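Local coordinates for methyltransferase WBDD (Escherichia coli, PDB 4AZS), which appears, as a bifunctional kinase and methyltransferase, to regulate the chain length of the O9a O antigen by acting on the growing polysaccharide, at residues N290-K293 with F294-P298; L220-N223 with H224-L227. All coordinates share one frame; numbering follows the deposited sequence.

In the fold
The two contacts lie in different halves of a bifunctional chain. Contact 2 comes first, at the turn where strand 216-222, next to the edge strand of the seven-stranded methyltransferase sheet, gives way to the antiparallel pair 225-228 and 231-234. The chain then enters the five-stranded antiparallel sheet of the kinase, starting with strand 237-239, and contact 1 follows at the C-terminal end of helix 278-296. Their centres are 26 Å apart and their nearest atoms about 13 Å, so they do not touch. Contact 2 thus marks the way out of the methyltransferase sheet, whereas contact 1 belongs to the helix that faces the kinase nucleotide pocket.

Contact 1 of 2, residues N290-K293 with F294-P298; sequences NEIK and FLTQP
Thr296 turns back on Ile292 one helical turn earlier and closes the last turn of helix 278-296. Its CB sits 3.4 Å from Ile292 O, and from there the two branches part. CG2 approaches the same oxygen and, farther along, the CG2 methyl of Ile292. OG1, placed between the backbone N and the carbonyl carbon (chi1 48°), donates to Ile292 O at 2.6 Å and also lies 3.2 Å from Lys293 O. Thr296 N donates to Ile292 O as well, at 3.0 Å, and the two donors arrive from opposite faces of the carbonyl plane, so one acceptor is gripped twice. Threonine suits this place because its hydroxyl reaches a backbone carbonyl near the helix end; Gln297, the next residue, leaves helical geometry, and its N makes a weak bond to Lys293 O, 3.2 Å long.

On the buried side, Glu291 and Leu295 run side by side, pointing the same way, with Glu291 CG 3.9 Å from Leu295 CD1. The apolar stem of the glutamate packs on the leucine, while its carboxylate reaches beyond the helix: OE2 forms a salt bridge with Lys265 and OE1 takes a hydrogen bond from Phe383 N. This matches the lysine-glutamate pair of protein kinases, consistent with helix 278-296 being helix C and Asp382-Gly384 the DFG motif. The Phe294 ring meets that of Phe383. Leu295 and Glu291 rest on Leu319 of strand 316-322, whereas Ile292 touches His310 and Leu295 touches Val307, both of strand 307-312.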
loop_
_atom_site.group_PDB
_atom_site.type_symbol
_atom_site.label_atom_id
_atom_site.label_comp_id
_atom_site.label_asym_id
_atom_site.label_seq_id
_atom_site.Cartn_x
_atom_site.Cartn_y
_atom_site.Cartn_z
ATOM N N ASN A 290 22.452 18.986 55.150
ATOM C CA ASN A 290 23.673 19.450 55.802
ATOM C C ASN A 290 23.818 21.004 55.702
ATOM O O ASN A 290 24.226 21.685 56.639
ATOM C CB ASN A 290 24.844 18.728 55.156
ATOM C CG ASN A 290 26.007 18.577 56.081
ATOM O OD1 ASN A 290 25.845 18.277 57.253
ATOM N ND2 ASN A 290 27.190 18.793 55.560
ATOM N N GLU A 291 23.383 21.583 54.586
ATOM C CA GLU A 291 23.573 23.009 54.372
ATOM C C GLU A 291 22.654 23.803 55.307
ATOM O O GLU A 291 23.085 24.802 55.941
ATOM C CB GLU A 291 23.362 23.370 52.899
ATOM C CG GLU A 291 23.598 24.843 52.597
ATOM C CD GLU A 291 23.733 25.139 51.106
ATOM O OE1 GLU A 291 24.546 24.467 50.428
ATOM O OE2 GLU A 291 23.024 26.062 50.633
ATOM N N ILE A 292 21.415 23.335 55.431
ATOM C CA ILE A 292 20.446 23.898 56.363
ATOM C C ILE A 292 20.974 23.834 57.783
ATOM O O ILE A 292 20.897 24.810 58.510
ATOM C CB ILE A 292 19.090 23.173 56.258
ATOM C CG1 ILE A 292 18.405 23.530 54.935
ATOM C CG2 ILE A 292 18.162 23.549 57.395
ATOM C CD1 ILE A 292 17.205 22.644 54.633
ATOM N N LYS A 293 21.507 22.700 58.193
ATOM C CA LYS A 293 22.009 22.563 59.566
ATOM C C LYS A 293 23.140 23.545 59.893
ATOM O O LYS A 293 23.141 24.195 60.930
ATOM C CB LYS A 293 22.544 21.160 59.751
ATOM C CG LYS A 293 22.855 20.787 61.186
ATOM C CD LYS A 293 23.062 19.279 61.327
ATOM C CE LYS A 293 23.087 18.860 62.801
ATOM N NZ LYS A 293 24.320 18.106 63.189
ATOM N N PHE A 294 24.104 23.635 58.979
ATOM C CA PHE A 294 25.245 24.549 59.104
ATOM C C PHE A 294 24.811 25.995 59.118
ATOM O O PHE A 294 25.251 26.760 59.996
ATOM C CB PHE A 294 26.230 24.324 57.963
ATOM C CG PHE A 294 27.434 25.228 57.995
ATOM C CD1 PHE A 294 28.520 24.931 58.796
ATOM C CD2 PHE A 294 27.487 26.365 57.203
ATOM C CE1 PHE A 294 29.625 25.760 58.813
ATOM C CE2 PHE A 294 28.594 27.196 57.228
ATOM C CZ PHE A 294 29.658 26.886 58.031
ATOM N N LEU A 295 23.959 26.384 58.181
ATOM C CA LEU A 295 23.608 27.790 58.058
ATOM C C LEU A 295 22.665 28.253 59.148
ATOM O O LEU A 295 22.680 29.415 59.516
ATOM C CB LEU A 295 22.995 28.122 56.703
ATOM C CG LEU A 295 23.937 28.062 55.499
ATOM C CD1 LEU A 295 23.142 28.352 54.240
ATOM C CD2 LEU A 295 25.114 29.018 55.639
ATOM N N THR A 296 21.843 27.360 59.677
ATOM C CA THR A 296 20.998 27.776 60.777
ATOM C C THR A 296 21.787 27.863 62.068
ATOM O O THR A 296 21.371 28.551 62.982
ATOM C CB THR A 296 19.780 26.866 60.959
ATOM O OG1 THR A 296 20.188 25.487 60.932
ATOM C CG2 THR A 296 18.797 27.139 59.855
ATOM N N GLN A 297 22.939 27.198 62.138
ATOM C CA GLN A 297 23.781 27.244 63.341
ATOM C C GLN A 297 25.232 27.443 62.969
ATOM O O GLN A 297 26.043 26.561 63.185
ATOM C CB GLN A 297 23.664 25.922 64.114
ATOM C CG GLN A 297 22.338 25.691 64.820
ATOM C CD GLN A 297 22.102 26.661 65.962
ATOM O OE1 GLN A 297 23.036 27.076 66.650
ATOM N NE2 GLN A 297 20.844 27.036 66.160
ATOM N N PRO A 298 25.582 28.599 62.412
ATOM C CA PRO A 298 26.937 28.696 61.864
ATOM C C PRO A 298 28.002 28.847 62.942
ATOM O O PRO A 298 27.683 29.234 64.038
ATOM C CB PRO A 298 26.874 29.934 60.974
ATOM C CG PRO A 298 25.733 30.750 61.492
ATOM C CD PRO A 298 24.830 29.860 62.300
#

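Contact 2 of 2, residues L220-N223 with H224-L227; sequences LVSN and HRVL. With SO4 (sulfate ion), chain E.
Ser222 catches the start of the next strand with its hydroxyl: His224 N and Arg225 N both donate to OG, each at 3.0 Å, the first nearly straight (166°) and the second more bent. The serine-to-His224 bond makes an ST turn at the point where the chain reverses, at the end of strand 216-222 in the class I methyltransferase fold, the two short strand segments running 163° apart. With chi1 at -176°, OG stands beside its own carbonyl carbon, close to the amides that follow. A third bond, to Gln168 O, satisfies the buried hydroxyl. Serine suits the site because its short side chain puts its one hydroxyl within reach of two amides and a carbonyl.

Packing is tight on the strand side of the turn. Leu220 and Leu227 cross at about a right angle, CD2 of Leu220 lying 3.8 Å from CB of Leu227, while CD1 of Leu227 reaches 3.7 Å from Ser222 CB. Branched, apolar leucines fill this buried interior, where Leu220 also meets Ile204 and Leu227 meets Phe200, both of strand 200-207.

The turn itself is less buried. There the His224 ring lays one face over Asn223 C, and NE2 is hydrogen-bonded to Asp165 O; Asn223 OD1 binds Ala199 N. Asn223 packs on Arg162 and His224 on Glu132, both of the second subunit.

Arg225 carries its long stem past Leu60 and Ala63 of helix 47-64 to a sulfate, probably from the crystallisation liquor. The ion's sulfur lies in the guanidinium plane at its edge, where NH1 bonds O1 at 2.7 Å and NH2 bonds O2 at 2.8 Å.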
loop_
_atom_site.group_PDB
_atom_site.type_symbol
_atom_site.label_atom_id
_atom_site.label_comp_id
_atom_site.label_asym_id
_atom_site.label_seq_id
_atom_site.Cartn_x
_atom_site.Cartn_y
_atom_site.Cartn_z
ATOM N N LEU A 220 1.774 22.377 41.792
ATOM C CA LEU A 220 1.704 23.807 41.851
ATOM C C LEU A 220 2.869 24.326 41.012
ATOM O O LEU A 220 4.028 23.958 41.236
ATOM C CB LEU A 220 1.894 24.243 43.288
ATOM C CG LEU A 220 1.834 25.729 43.561
ATOM C CD1 LEU A 220 0.515 26.363 43.181
ATOM C CD2 LEU A 220 2.100 25.942 45.037
ATOM N N VAL A 221 2.577 25.151 40.036
ATOM C CA VAL A 221 3.591 25.529 39.019
ATOM C C VAL A 221 3.608 27.056 38.912
ATOM O O VAL A 221 2.555 27.698 39.025
ATOM C CB VAL A 221 3.201 24.936 37.673
ATOM C CG1 VAL A 221 4.102 25.372 36.564
ATOM C CG2 VAL A 221 3.102 23.434 37.743
ATOM N N SER A 222 4.766 27.660 38.708
ATOM C CA SER A 222 4.807 29.103 38.443
ATOM C C SER A 222 5.973 29.495 37.608
ATOM O O SER A 222 7.091 28.909 37.711
ATOM C CB SER A 222 4.854 29.929 39.736
ATOM O OG SER A 222 4.794 31.326 39.433
ATOM N N ASN A 223 5.734 30.491 36.757
ATOM C CA ASN A 223 6.834 31.065 35.998
ATOM C C ASN A 223 7.270 32.419 36.564
ATOM O O ASN A 223 8.114 33.071 35.980
ATOM C CB ASN A 223 6.519 31.175 34.511
ATOM C CG ASN A 223 6.946 29.963 33.712
ATOM O OD1 ASN A 223 7.551 29.020 34.220
ATOM N ND2 ASN A 223 6.570 29.956 32.450
ATOM N N HIS A 224 6.716 32.817 37.702
ATOM C CA HIS A 224 6.938 34.158 38.229
ATOM C C HIS A 224 7.214 34.233 39.698
ATOM O O HIS A 224 7.705 35.256 40.164
ATOM C CB HIS A 224 5.715 35.021 37.918
ATOM C CG HIS A 224 5.514 35.246 36.467
ATOM N ND1 HIS A 224 6.354 36.017 35.734
ATOM C CD2 HIS A 224 4.559 34.748 35.588
ATOM C CE1 HIS A 224 5.951 36.012 34.456
ATOM N NE2 HIS A 224 4.852 35.225 34.366
ATOM N N ARG A 225 6.849 33.192 40.449
ATOM C CA ARG A 225 6.953 33.198 41.892
ATOM C C ARG A 225 7.494 31.904 42.450
ATOM O O ARG A 225 7.251 30.801 41.921
ATOM C CB ARG A 225 5.566 33.457 42.526
ATOM C CG ARG A 225 4.940 34.806 42.143
ATOM C CD ARG A 225 3.593 35.096 42.830
ATOM N NE ARG A 225 3.769 35.417 44.225
ATOM C CZ ARG A 225 3.990 36.633 44.716
ATOM N NH1 ARG A 225 4.044 37.666 43.921
ATOM N NH2 ARG A 225 4.175 36.801 46.025
ATOM N N VAL A 226 8.242 32.034 43.536
ATOM C CA VAL A 226 8.457 30.920 44.412
ATOM C C VAL A 226 7.225 30.806 45.311
ATOM O O VAL A 226 6.850 31.748 45.977
ATOM C CB VAL A 226 9.740 31.114 45.256
ATOM C CG1 VAL A 226 9.876 30.013 46.294
ATOM C CG2 VAL A 226 10.938 31.106 44.332
ATOM N N LEU A 227 6.629 29.631 45.337
ATOM C CA LEU A 227 5.410 29.388 46.021
ATOM C C LEU A 227 5.619 28.230 46.989
ATOM O O LEU A 227 5.357 27.097 46.681
ATOM C CB LEU A 227 4.349 29.014 45.007
ATOM C CG LEU A 227 3.967 30.053 43.965
ATOM C CD1 LEU A 227 3.047 29.466 42.929
ATOM C CD2 LEU A 227 3.347 31.242 44.617
HETATM S S SO4 E . 4.569 40.624 45.841
HETATM O O1 SO4 E . 4.500 40.254 44.401
HETATM O O2 SO4 E . 4.683 39.433 46.741
HETATM O O3 SO4 E . 3.303 41.339 46.195
HETATM O O4 SO4 E . 5.787 41.478 45.983
#